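Local coordinates for protein beta-ketoacyl synthase (Burkholderia phymatum, PDB 4EWG) that probably catalyses the condensation of an acyl group with malonyl-acyl carrier protein to form a 3-oxoacyl product in fatty acid synthesis, as a thiolase-superfamily enzyme, at residues A[106-111]-A[160-165]; A[170-175]-A[402-407]; A[226-231]-A[367-372]; A[303-308]-A[332-337]. One frame throughout, in Å; residues are numbered along the deposited sequence.

Contact 1. Residues A[106-111]-A[160-165]; sequences GVAYGS and RIVPTS
Val107, Ala108 and Tyr109 lie alongside Ile161, Val162 and Pro163 as parallel strands, their axes 4.7 Å apart at 13°. Four backbone hydrogen bonds join them. Val107 N donates to Arg160 O at 3.0 Å, and Val107 O receives Val162 N. The next pair is longer, Tyr109 N to Val162 O at 3.3 Å. Thr164 N then meets Tyr109 O at 2.9 Å, as 160-165 leaves the regular strand. Side-chain polar bonds take over there. With OG beside its own backbone N (chi1 -75°), Ser165 accepts Ser111 N at 3.0 Å, and the same OG is bonded to Pro144 O. A water donates to Tyr109 O at 2.6 Å and, at a longer distance, to Ser165 OG. Thr164 OG1 is bonded to Ser170 O. The apolar contact is small: CB of Ala108 rests against CB of Val162 at 3.8 Å, on the sheet face that helix 170-183 covers. Val107, Tyr109, Ile161 and Pro163 point to the opposite face. Strand 161-163 is the outermost of the sheet within this chain, and Gln173 and Tyr177 of the second subunit both bond to Ile161 O. Such a short parallel edge strand at the dimer interface is typical of the thiolase fold; it runs into the turn that in related ketosynthases carries the nucleophilic cysteine, ahead of a buried helix.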
loop_
_atom_site.group_PDB
_atom_site.type_symbol
_atom_site.label_atom_id
_atom_site.label_comp_id
_atom_site.label_asym_id
_atom_site.label_seq_id
_atom_site.Cartn_x
_atom_site.Cartn_y
_atom_site.Cartn_z
ATOM N N GLY A 106 -13.654 -7.746 -1.936
ATOM C CA GLY A 106 -12.446 -6.974 -2.276
ATOM C C GLY A 106 -11.200 -7.651 -1.743
ATOM O O GLY A 106 -11.245 -8.792 -1.259
ATOM N N VAL A 107 -10.069 -6.979 -1.873
ATOM C CA VAL A 107 -8.795 -7.571 -1.516
ATOM C C VAL A 107 -7.893 -6.578 -0.794
ATOM O O VAL A 107 -7.697 -5.455 -1.264
ATOM C CB VAL A 107 -8.040 -8.099 -2.756
ATOM C CG1 VAL A 107 -6.667 -8.653 -2.327
ATOM C CG2 VAL A 107 -8.888 -9.123 -3.496
ATOM N N ALA A 108 -7.383 -6.977 0.358
ATOM C CA ALA A 108 -6.355 -6.222 1.040
ATOM C C ALA A 108 -5.132 -7.133 1.160
ATOM O O ALA A 108 -5.227 -8.276 1.639
ATOM C CB ALA A 108 -6.842 -5.758 2.412
ATOM N N TYR A 109 -3.985 -6.652 0.688
ATOM C CA TYR A 109 -2.787 -7.497 0.661
ATOM C C TYR A 109 -1.533 -6.668 0.451
ATOM O O TYR A 109 -1.581 -5.606 -0.180
ATOM C CB TYR A 109 -2.880 -8.502 -0.518
ATOM C CG TYR A 109 -2.632 -9.919 -0.153
ATOM C CD1 TYR A 109 -1.314 -10.447 -0.093
ATOM C CD2 TYR A 109 -3.696 -10.770 0.151
ATOM C CE1 TYR A 109 -1.089 -11.783 0.253
ATOM C CE2 TYR A 109 -3.469 -12.111 0.490
ATOM C CZ TYR A 109 -2.179 -12.604 0.546
ATOM O OH TYR A 109 -1.987 -13.913 0.909
ATOM N N GLY A 110 -0.413 -7.192 0.921
ATOM C CA GLY A 110 0.857 -6.588 0.601
ATOM C C GLY A 110 2.060 -7.454 0.894
ATOM O O GLY A 110 1.930 -8.583 1.379
ATOM N N SER A 111 3.230 -6.902 0.584
ATOM C CA SER A 111 4.495 -7.580 0.789
ATOM C C SER A 111 5.580 -6.530 0.918
ATOM O O SER A 111 5.355 -5.372 0.586
ATOM C CB SER A 111 4.810 -8.514 -0.398
ATOM O OG SER A 111 4.847 -7.811 -1.612
ATOM N N ARG A 160 -13.016 -3.340 -3.847
ATOM C CA ARG A 160 -11.912 -2.400 -3.668
ATOM C C ARG A 160 -10.644 -3.151 -3.342
ATOM O O ARG A 160 -10.684 -4.219 -2.714
ATOM C CB ARG A 160 -12.200 -1.309 -2.656
ATOM C CG ARG A 160 -12.975 -1.715 -1.431
ATOM C CD ARG A 160 -12.974 -0.613 -0.367
ATOM N NE ARG A 160 -13.711 0.571 -0.779
ATOM C CZ ARG A 160 -13.823 1.692 -0.047
ATOM N NH1 ARG A 160 -13.232 1.793 1.133
ATOM N NH2 ARG A 160 -14.532 2.718 -0.495
ATOM N N ILE A 161 -9.520 -2.630 -3.857
ATOM C CA ILE A 161 -8.194 -3.134 -3.556
ATOM C C ILE A 161 -7.557 -2.151 -2.549
ATOM O O ILE A 161 -7.458 -0.930 -2.796
ATOM C CB ILE A 161 -7.328 -3.352 -4.840
ATOM C CG1 ILE A 161 -7.895 -4.498 -5.694
ATOM C CG2 ILE A 161 -5.892 -3.693 -4.474
ATOM C CD1 ILE A 161 -7.265 -4.664 -7.089
ATOM N N VAL A 162 -7.215 -2.696 -1.378
ATOM C CA VAL A 162 -6.552 -1.983 -0.349
ATOM C C VAL A 162 -5.108 -2.499 -0.284
ATOM O O VAL A 162 -4.821 -3.526 0.303
ATOM C CB VAL A 162 -7.231 -2.198 1.007
ATOM C CG1 VAL A 162 -6.546 -1.324 2.051
ATOM C CG2 VAL A 162 -8.737 -1.923 0.906
ATOM N N PRO A 163 -4.194 -1.766 -0.872
ATOM C CA PRO A 163 -2.808 -2.244 -0.913
ATOM C C PRO A 163 -2.233 -1.984 0.444
ATOM O O PRO A 163 -2.354 -0.863 0.923
ATOM C CB PRO A 163 -2.177 -1.388 -2.040
ATOM C CG PRO A 163 -2.969 -0.133 -2.033
ATOM C CD PRO A 163 -4.343 -0.430 -1.480
ATOM N N THR A 164 -1.771 -3.014 1.143
ATOM C CA THR A 164 -1.149 -2.816 2.458
ATOM C C THR A 164 0.287 -3.303 2.438
ATOM O O THR A 164 0.694 -4.114 3.241
ATOM C CB THR A 164 -1.954 -3.559 3.518
ATOM O OG1 THR A 164 -2.014 -4.948 3.180
ATOM C CG2 THR A 164 -3.379 -2.988 3.571
ATOM N N SER A 165 1.057 -2.830 1.474
ATOM C CA SER A 165 2.481 -3.214 1.408
ATOM C C SER A 165 3.297 -2.331 2.341
ATOM O O SER A 165 3.684 -1.198 1.984
ATOM C CB SER A 165 3.009 -3.189 -0.011
ATOM O OG SER A 165 2.545 -4.310 -0.726
HETATM O O HOH W 1 -0.454 -4.109 -2.024
#

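Contact 2. Residues A[170-175]-A[402-407]; sequences SGSQAI and INTSLI
Ser172 and Thr404 meet tip to tip, hydroxyl to hydroxyl, in the tightest part of this helix-on-strand contact. Their OG and OG1 atoms are hydrogen-bonded at 2.7 Å. Each hydroxyl stands between its own backbone N and carbonyl carbon (chi1 49° in Ser172, 63° in Thr404), which turns both oxygens into the gap between helix and strand. Thr404 OG1 also lies only 3.2 Å from Ser172 CB. Weak further bonds, from Ser172 OG to Ala169 O and from Thr404 OG1 to Asn396 O, provide for these buried groups. Packing is looser to either side of the pair, where contacts are van der Waals only. At one end Leu406 lays CD1 near Ser172 CB, and its CD2 is 4.0 Å from Ile175 CG2, the two branched chains crossing at about a right angle. At the other end Gln173 crosses over Thr404, with its CG 3.8 Å from Thr404 CG2, while its amide NE2 lies near Ile402 CG2. The amide is held elsewhere, OE1 bonding Ser166 OG. All the touching residues are buried, so neither end is a solvent-facing side. The axes stay 8.6 Å apart and are inclined by 53°. A central helix of the N-terminal half laid against a strand of the C-terminal half is characteristic of the layered alpha-beta-alpha-beta-alpha thiolase fold.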
loop_
_atom_site.group_PDB
_atom_site.type_symbol
_atom_site.label_atom_id
_atom_site.label_comp_id
_atom_site.label_asym_id
_atom_site.label_seq_id
_atom_site.Cartn_x
_atom_site.Cartn_y
_atom_site.Cartn_z
ATOM N N SER A 170 2.443 -5.801 6.754
ATOM C CA SER A 170 1.608 -5.908 5.529
ATOM C C SER A 170 0.338 -6.728 5.809
ATOM O O SER A 170 -0.812 -6.339 5.457
ATOM C CB SER A 170 2.423 -6.566 4.403
ATOM O OG SER A 170 3.406 -5.708 3.871
ATOM N N GLY A 171 0.554 -7.860 6.457
ATOM C CA GLY A 171 -0.496 -8.822 6.682
ATOM C C GLY A 171 -1.468 -8.384 7.752
ATOM O O GLY A 171 -2.684 -8.647 7.634
ATOM N N SER A 172 -0.945 -7.720 8.779
ATOM C CA SER A 172 -1.791 -7.233 9.876
ATOM C C SER A 172 -2.562 -5.988 9.467
ATOM O O SER A 172 -3.722 -5.846 9.831
ATOM C CB SER A 172 -0.980 -6.984 11.145
ATOM O OG SER A 172 0.191 -6.198 10.883
ATOM N N GLN A 173 -1.941 -5.073 8.727
ATOM C CA GLN A 173 -2.707 -3.955 8.187
ATOM C C GLN A 173 -3.776 -4.436 7.193
ATOM O O GLN A 173 -4.867 -3.858 7.126
ATOM C CB GLN A 173 -1.811 -2.905 7.527
ATOM C CG GLN A 173 -1.007 -2.079 8.544
ATOM C CD GLN A 173 -0.417 -0.795 7.957
ATOM O OE1 GLN A 173 0.141 -0.804 6.864
ATOM N NE2 GLN A 173 -0.558 0.299 8.671
ATOM N N ALA A 174 -3.477 -5.491 6.441
ATOM C CA ALA A 174 -4.454 -6.036 5.511
ATOM C C ALA A 174 -5.663 -6.471 6.310
ATOM O O ALA A 174 -6.776 -6.082 5.999
ATOM C CB ALA A 174 -3.873 -7.170 4.664
ATOM N N ILE A 175 -5.436 -7.228 7.372
ATOM C CA ILE A 175 -6.532 -7.757 8.170
ATOM C C ILE A 175 -7.293 -6.597 8.791
ATOM O O ILE A 175 -8.528 -6.524 8.668
ATOM C CB ILE A 175 -6.045 -8.819 9.240
ATOM C CG1 ILE A 175 -5.512 -10.054 8.510
ATOM C CG2 ILE A 175 -7.158 -9.225 10.248
ATOM C CD1 ILE A 175 -4.686 -11.010 9.337
ATOM N N ILE A 402 5.874 1.354 12.396
ATOM C CA ILE A 402 4.454 1.051 12.166
ATOM C C ILE A 402 4.027 -0.068 13.097
ATOM O O ILE A 402 4.587 -1.186 13.034
ATOM C CB ILE A 402 4.178 0.613 10.711
ATOM C CG1 ILE A 402 4.394 1.796 9.757
ATOM C CG2 ILE A 402 2.776 0.057 10.555
ATOM C CD1 ILE A 402 4.502 1.399 8.287
ATOM N N ASN A 403 3.036 0.222 13.953
ATOM C CA ASN A 403 2.540 -0.747 14.908
ATOM C C ASN A 403 1.088 -1.159 14.633
ATOM O O ASN A 403 0.241 -0.310 14.314
ATOM C CB ASN A 403 2.633 -0.179 16.321
ATOM C CG ASN A 403 3.969 0.489 16.589
ATOM O OD1 ASN A 403 5.031 -0.071 16.279
ATOM N ND2 ASN A 403 3.923 1.680 17.150
ATOM N N THR A 404 0.825 -2.460 14.777
ATOM C CA THR A 404 -0.527 -3.020 14.684
ATOM C C THR A 404 -0.813 -3.984 15.807
ATOM O O THR A 404 0.058 -4.706 16.262
ATOM C CB THR A 404 -0.759 -3.778 13.361
ATOM O OG1 THR A 404 0.141 -4.900 13.288
ATOM C CG2 THR A 404 -0.518 -2.880 12.188
ATOM N N SER A 405 -2.065 -3.963 16.247
ATOM C CA SER A 405 -2.575 -4.850 17.288
ATOM C C SER A 405 -3.965 -5.327 16.853
ATOM O O SER A 405 -4.837 -4.517 16.555
ATOM C CB SER A 405 -2.667 -4.092 18.608
ATOM O OG SER A 405 -3.118 -4.914 19.641
ATOM N N LEU A 406 -4.158 -6.632 16.818
ATOM C CA LEU A 406 -5.428 -7.231 16.412
ATOM C C LEU A 406 -5.996 -7.983 17.565
ATOM O O LEU A 406 -5.269 -8.763 18.197
ATOM C CB LEU A 406 -5.212 -8.195 15.253
ATOM C CG LEU A 406 -4.920 -7.530 13.916
ATOM C CD1 LEU A 406 -4.251 -8.546 12.951
ATOM C CD2 LEU A 406 -6.194 -6.908 13.343
ATOM N N ILE A 407 -7.295 -7.808 17.812
ATOM C CA ILE A 407 -7.999 -8.596 18.799
ATOM C C ILE A 407 -9.080 -9.497 18.149
ATOM O O ILE A 407 -9.998 -9.010 17.450
ATOM C CB ILE A 407 -8.657 -7.707 19.889
ATOM C CG1 ILE A 407 -7.583 -6.880 20.619
ATOM C CG2 ILE A 407 -9.413 -8.584 20.896
ATOM C CD1 ILE A 407 -8.107 -5.838 21.601
#

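Contact 3. Residues A[226-231]-A[367-372]; sequences FDAKRD and LTEVDP
Asp227 reaches with its carboxylate into the backbone of 367-372, where OD1 accepts two successive N-H groups. Thr368 N meets Asp227 OD1 at 2.8 Å, nearly along the C-O axis. Glu369 N meets OD1 of Asp227 at 3.1 Å on the syn side, from the opposite face of the carboxylate plane. With CG anti to the backbone N (chi1 -169°), the side chain reaches over the backbone of 367-372. Around it two backbone bonds join the loops: Asp371 N to Phe226 O at 3.0 Å, and Ala228 N to Glu369 O at 2.8 Å. Against the backbone of Phe226 and Asp227, the CD1 methyl of Leu367 packs 3.5 Å from Phe226 C. The other carboxylate oxygen of Asp227 turns to its own segment: OD2 accepts Lys229 N in an Asx turn, which overlaps with a type I beta turn from Asp227 to Arg230. This is a meeting of two irregular connections at the rim of the ketosynthase fold, away from its central sheet. The turn brings Arg230 back, its chain extended from CG to NE, so that NH1 donates to Asp371 OD2 at 2.9 Å in a salt bridge. Guanidinium and carboxylate planes stand 44° apart. NH1 also bonds Asp227 O, linking turn and partner. Further out, NE and NH2 of Arg230 go to Thr309 O and Asp310 O, and Arg224 forms a salt bridge with Asp227 OD2. A water joins that oxygen to Thr368 OG1. On the exposed side, Lys229 NZ reaches Glu369 OE1 at 3.5 Å, a long salt bridge.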
loop_
_atom_site.group_PDB
_atom_site.type_symbol
_atom_site.label_atom_id
_atom_site.label_comp_id
_atom_site.label_asym_id
_atom_site.label_seq_id
_atom_site.Cartn_x
_atom_site.Cartn_y
_atom_site.Cartn_z
ATOM N N PHE A 226 13.158 -13.394 22.957
ATOM C CA PHE A 226 13.184 -13.082 24.410
ATOM C C PHE A 226 14.262 -13.828 25.209
ATOM O O PHE A 226 14.320 -13.721 26.413
ATOM C CB PHE A 226 11.803 -13.271 25.042
ATOM C CG PHE A 226 10.713 -12.579 24.292
ATOM C CD1 PHE A 226 10.632 -11.202 24.294
ATOM C CD2 PHE A 226 9.803 -13.305 23.532
ATOM C CE1 PHE A 226 9.652 -10.553 23.588
ATOM C CE2 PHE A 226 8.803 -12.673 22.824
ATOM C CZ PHE A 226 8.729 -11.286 22.844
ATOM N N ASP A 227 15.131 -14.549 24.520
ATOM C CA ASP A 227 16.163 -15.344 25.169
ATOM C C ASP A 227 17.451 -14.522 25.400
ATOM O O ASP A 227 17.839 -13.686 24.574
ATOM C CB ASP A 227 16.470 -16.571 24.302
ATOM C CG ASP A 227 17.332 -17.591 25.024
ATOM O OD1 ASP A 227 16.779 -18.336 25.858
ATOM O OD2 ASP A 227 18.553 -17.626 24.753
ATOM N N ALA A 228 18.118 -14.805 26.508
ATOM C CA ALA A 228 19.344 -14.076 26.898
ATOM C C ALA A 228 20.479 -14.312 25.931
ATOM O O ALA A 228 21.414 -13.544 25.906
ATOM C CB ALA A 228 19.793 -14.501 28.283
ATOM N N LYS A 229 20.416 -15.393 25.161
ATOM C CA LYS A 229 21.508 -15.742 24.263
ATOM C C LYS A 229 21.159 -15.477 22.814
ATOM O O LYS A 229 21.889 -15.864 21.928
ATOM C CB LYS A 229 21.930 -17.235 24.468
ATOM C CG LYS A 229 22.565 -17.544 25.829
ATOM C CD LYS A 229 23.600 -16.492 26.217
ATOM C CE LYS A 229 24.510 -16.910 27.374
ATOM N NZ LYS A 229 23.787 -16.832 28.674
ATOM N N ARG A 230 20.040 -14.808 22.554
ATOM C CA ARG A 230 19.622 -14.570 21.158
ATOM C C ARG A 230 20.633 -13.626 20.509
ATOM O O ARG A 230 21.282 -12.857 21.215
ATOM C CB ARG A 230 18.222 -13.965 21.097
ATOM C CG ARG A 230 18.125 -12.527 21.599
ATOM C CD ARG A 230 16.675 -12.070 21.630
ATOM N NE ARG A 230 16.524 -10.664 22.002
ATOM C CZ ARG A 230 16.640 -10.183 23.242
ATOM N NH1 ARG A 230 16.913 -10.993 24.260
ATOM N NH2 ARG A 230 16.476 -8.880 23.470
ATOM N N ASP A 231 20.769 -13.700 19.181
ATOM C CA ASP A 231 21.663 -12.799 18.445
ATOM C C ASP A 231 21.050 -12.337 17.114
ATOM O O ASP A 231 21.749 -12.157 16.163
ATOM C CB ASP A 231 22.993 -13.503 18.150
ATOM C CG ASP A 231 22.873 -14.531 17.012
ATOM O OD1 ASP A 231 21.902 -15.336 17.000
ATOM O OD2 ASP A 231 23.729 -14.504 16.118
ATOM N N LEU A 367 13.804 -20.845 23.776
ATOM C CA LEU A 367 13.784 -19.882 24.882
ATOM C C LEU A 367 14.061 -20.642 26.182
ATOM O O LEU A 367 13.155 -21.233 26.758
ATOM C CB LEU A 367 12.424 -19.159 24.951
ATOM C CG LEU A 367 12.195 -18.142 26.097
ATOM C CD1 LEU A 367 13.249 -17.023 26.125
ATOM C CD2 LEU A 367 10.814 -17.521 26.008
ATOM N N THR A 368 15.313 -20.612 26.641
ATOM C CA THR A 368 15.725 -21.381 27.819
ATOM C C THR A 368 16.080 -20.501 29.016
ATOM O O THR A 368 15.918 -20.934 30.147
ATOM C CB THR A 368 16.906 -22.288 27.467
ATOM O OG1 THR A 368 17.976 -21.488 26.931
ATOM C CG2 THR A 368 16.462 -23.329 26.410
ATOM N N GLU A 369 16.555 -19.283 28.772
ATOM C CA GLU A 369 16.787 -18.303 29.835
ATOM C C GLU A 369 16.205 -16.953 29.382
ATOM O O GLU A 369 16.712 -16.335 28.438
ATOM C CB GLU A 369 18.278 -18.132 30.105
ATOM C CG GLU A 369 18.581 -17.170 31.261
ATOM C CD GLU A 369 20.062 -16.783 31.383
ATOM O OE1 GLU A 369 20.898 -17.267 30.594
ATOM O OE2 GLU A 369 20.397 -16.004 32.294
ATOM N N VAL A 370 15.155 -16.500 30.049
ATOM C CA VAL A 370 14.547 -15.243 29.706
ATOM C C VAL A 370 15.532 -14.116 29.987
ATOM O O VAL A 370 16.052 -13.991 31.084
ATOM C CB VAL A 370 13.248 -14.992 30.477
ATOM C CG1 VAL A 370 12.653 -13.645 30.066
ATOM C CG2 VAL A 370 12.259 -16.109 30.200
ATOM N N ASP A 371 15.781 -13.313 28.963
ATOM C CA ASP A 371 16.668 -12.180 29.036
ATOM C C ASP A 371 16.217 -11.233 30.142
ATOM O O ASP A 371 15.096 -10.739 30.095
ATOM C CB ASP A 371 16.627 -11.454 27.684
ATOM C CG ASP A 371 17.455 -10.185 27.663
ATOM O OD1 ASP A 371 18.201 -9.931 28.609
ATOM O OD2 ASP A 371 17.375 -9.439 26.658
ATOM N N PRO A 372 17.086 -10.951 31.129
ATOM C CA PRO A 372 16.645 -10.048 32.197
ATOM C C PRO A 372 16.385 -8.606 31.722
ATOM O O PRO A 372 15.760 -7.843 32.432
ATOM C CB PRO A 372 17.800 -10.093 33.224
ATOM C CG PRO A 372 18.975 -10.650 32.491
ATOM C CD PRO A 372 18.489 -11.367 31.267
HETATM O O HOH W 2 19.852 -19.335 26.445
#

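Contact 4. Residues A[303-308]-A[332-337]; sequences NAHGTS and SLKSYV
The imidazole of His305 has the aliphatic chain of Lys334 over one face: CE sits 4.0 Å from the ring centroid, 27° off the normal, a CH-pi contact. ND1 of the ring is hydrogen-bonded to Asn396, and Phe397 packs on the side chain. The other flat group, the amide of Asn303, is met at ND2 by the CD1 methyl of Leu333 at 3.6 Å, the two side chains crossing at about a right angle; Tyr301 OH takes up ND2 as its hydrogen-bond partner. Lys334 runs out extended and bends at its last torsion (chi4 58°), which turns NZ back to donate to His305 O at 2.7 Å. NZ also forms a salt bridge with Glu348. Along the way CD and CE brush the same carbonyl oxygen. Ser332 works in two directions: OG donates to Gly306 O at 2.7 Å and accepts a weak capping bond from Lys334 N, Ser332 itself preceding the turn that leads into the short helix. Gly306, at positive phi, brings its CA to 3.8 Å from Ser332 CB, leaving little room between the two segments. A water completes the set, donating to Asn303 OD1 and Ala304 O and accepting from Leu333 N at 2.9 Å. Glu316 receives the backbone N-H groups of His305 and Gly306. A histidine from the loop after strand 299-303 and a lysine from the short helix after strand 329-331, paired in this way, are consistent with the histidine-lysine pair at the active site of related ketosynthases.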
loop_
_atom_site.group_PDB
_atom_site.type_symbol
_atom_site.label_atom_id
_atom_site.label_comp_id
_atom_site.label_asym_id
_atom_site.label_seq_id
_atom_site.Cartn_x
_atom_site.Cartn_y
_atom_site.Cartn_z
ATOM N N ASN A 303 -0.043 -13.130 21.074
ATOM C CA ASN A 303 0.926 -13.626 20.082
ATOM C C ASN A 303 1.881 -12.503 19.753
ATOM O O ASN A 303 1.552 -11.579 19.015
ATOM C CB ASN A 303 0.239 -14.162 18.808
ATOM C CG ASN A 303 1.194 -14.953 17.901
ATOM O OD1 ASN A 303 1.571 -14.485 16.802
ATOM N ND2 ASN A 303 1.586 -16.159 18.345
ATOM N N ALA A 304 3.071 -12.592 20.332
ATOM C CA ALA A 304 4.136 -11.656 20.109
ATOM C C ALA A 304 4.523 -11.552 18.631
ATOM O O ALA A 304 4.257 -12.438 17.817
ATOM C CB ALA A 304 5.369 -12.028 20.949
ATOM N N HIS A 305 5.151 -10.431 18.316
ATOM C CA HIS A 305 5.881 -10.268 17.083
ATOM C C HIS A 305 7.121 -11.076 17.246
ATOM O O HIS A 305 7.407 -11.941 16.414
ATOM C CB HIS A 305 6.169 -8.793 16.865
ATOM C CG HIS A 305 6.672 -8.455 15.499
ATOM N ND1 HIS A 305 6.048 -8.841 14.382
ATOM C CD2 HIS A 305 7.748 -7.674 15.100
ATOM C CE1 HIS A 305 6.732 -8.375 13.311
ATOM N NE2 HIS A 305 7.758 -7.655 13.752
ATOM N N GLY A 306 7.874 -10.812 18.325
ATOM C CA GLY A 306 8.929 -11.720 18.784
ATOM C C GLY A 306 9.959 -12.100 17.743
ATOM O O GLY A 306 10.157 -13.275 17.458
ATOM N N THR A 307 10.611 -11.085 17.181
ATOM C CA THR A 307 11.558 -11.252 16.071
ATOM C C THR A 307 12.906 -11.833 16.471
ATOM O O THR A 307 13.614 -12.363 15.627
ATOM C CB THR A 307 11.875 -9.901 15.416
ATOM O OG1 THR A 307 12.492 -9.052 16.388
ATOM C CG2 THR A 307 10.649 -9.221 14.900
ATOM N N SER A 308 13.262 -11.713 17.755
ATOM C CA SER A 308 14.548 -12.178 18.304
ATOM C C SER A 308 15.662 -11.200 18.060
ATOM O O SER A 308 16.813 -11.570 18.199
ATOM C CB SER A 308 14.965 -13.578 17.773
ATOM O OG SER A 308 16.046 -14.121 18.534
ATOM N N SER A 332 6.120 -16.505 20.629
ATOM C CA SER A 332 6.475 -16.056 19.283
ATOM C C SER A 332 6.575 -17.229 18.359
ATOM O O SER A 332 7.411 -18.101 18.566
ATOM C CB SER A 332 7.818 -15.343 19.313
ATOM O OG SER A 332 8.271 -15.087 18.009
ATOM N N LEU A 333 5.726 -17.253 17.330
ATOM C CA LEU A 333 5.764 -18.294 16.317
ATOM C C LEU A 333 6.968 -18.144 15.402
ATOM O O LEU A 333 7.277 -19.047 14.630
ATOM C CB LEU A 333 4.462 -18.268 15.490
ATOM C CG LEU A 333 3.217 -18.728 16.261
ATOM C CD1 LEU A 333 1.919 -18.384 15.548
ATOM C CD2 LEU A 333 3.296 -20.215 16.606
ATOM N N LYS A 334 7.628 -16.974 15.447
ATOM C CA LYS A 334 8.863 -16.747 14.649
ATOM C C LYS A 334 9.992 -17.639 15.126
ATOM O O LYS A 334 10.957 -17.865 14.411
ATOM C CB LYS A 334 9.299 -15.265 14.687
ATOM C CG LYS A 334 8.248 -14.281 14.127
ATOM C CD LYS A 334 8.818 -12.885 13.914
ATOM C CE LYS A 334 7.830 -11.950 13.231
ATOM N NZ LYS A 334 6.526 -11.732 13.907
ATOM N N SER A 335 9.867 -18.165 16.343
ATOM C CA SER A 335 10.783 -19.194 16.823
ATOM C C SER A 335 10.735 -20.483 15.994
ATOM O O SER A 335 11.683 -21.290 16.056
ATOM C CB SER A 335 10.499 -19.525 18.300
ATOM O OG SER A 335 9.277 -20.255 18.482
ATOM N N TYR A 336 9.638 -20.704 15.260
ATOM C CA TYR A 336 9.484 -21.886 14.396
ATOM C C TYR A 336 9.747 -21.587 12.953
ATOM O O TYR A 336 10.534 -22.280 12.309
ATOM C CB TYR A 336 8.064 -22.448 14.466
ATOM C CG TYR A 336 7.698 -22.996 15.790
ATOM C CD1 TYR A 336 7.227 -22.159 16.778
ATOM C CD2 TYR A 336 7.800 -24.356 16.060
ATOM C CE1 TYR A 336 6.888 -22.640 18.011
ATOM C CE2 TYR A 336 7.439 -24.857 17.296
ATOM C CZ TYR A 336 6.990 -23.967 18.266
ATOM O OH TYR A 336 6.633 -24.386 19.496
ATOM N N VAL A 337 9.050 -20.583 12.430
ATOM C CA VAL A 337 9.092 -20.275 10.996
ATOM C C VAL A 337 9.955 -19.061 10.664
ATOM O O VAL A 337 10.028 -18.644 9.495
ATOM C CB VAL A 337 7.668 -20.076 10.409
ATOM C CG1 VAL A 337 6.874 -21.349 10.593
ATOM C CG2 VAL A 337 6.948 -18.898 11.045
HETATM O O HOH W 3 4.273 -14.849 16.586
#

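From the N terminus, contact 1 closes first, joining 106-111 to the edge strand 49 residues on. Contact 2 opens just after, on the following helix, and its loop runs nearly to the C terminus; the two meet where strand 161-163 leads into helix 170-183. Contact 3 is nested inside that long loop, and contact 4 inside contact 3, so none cross. Contact 1 stays within the N-terminal half, at the dimer-facing edge; contact 2 ties its buried helix to the C-terminal half. Contacts 3 and 4 lie on one side of the chain's centre, packed together through Phe226 and Arg230. Contacts 1 and 3 are farthest apart, about 36 Å between centres.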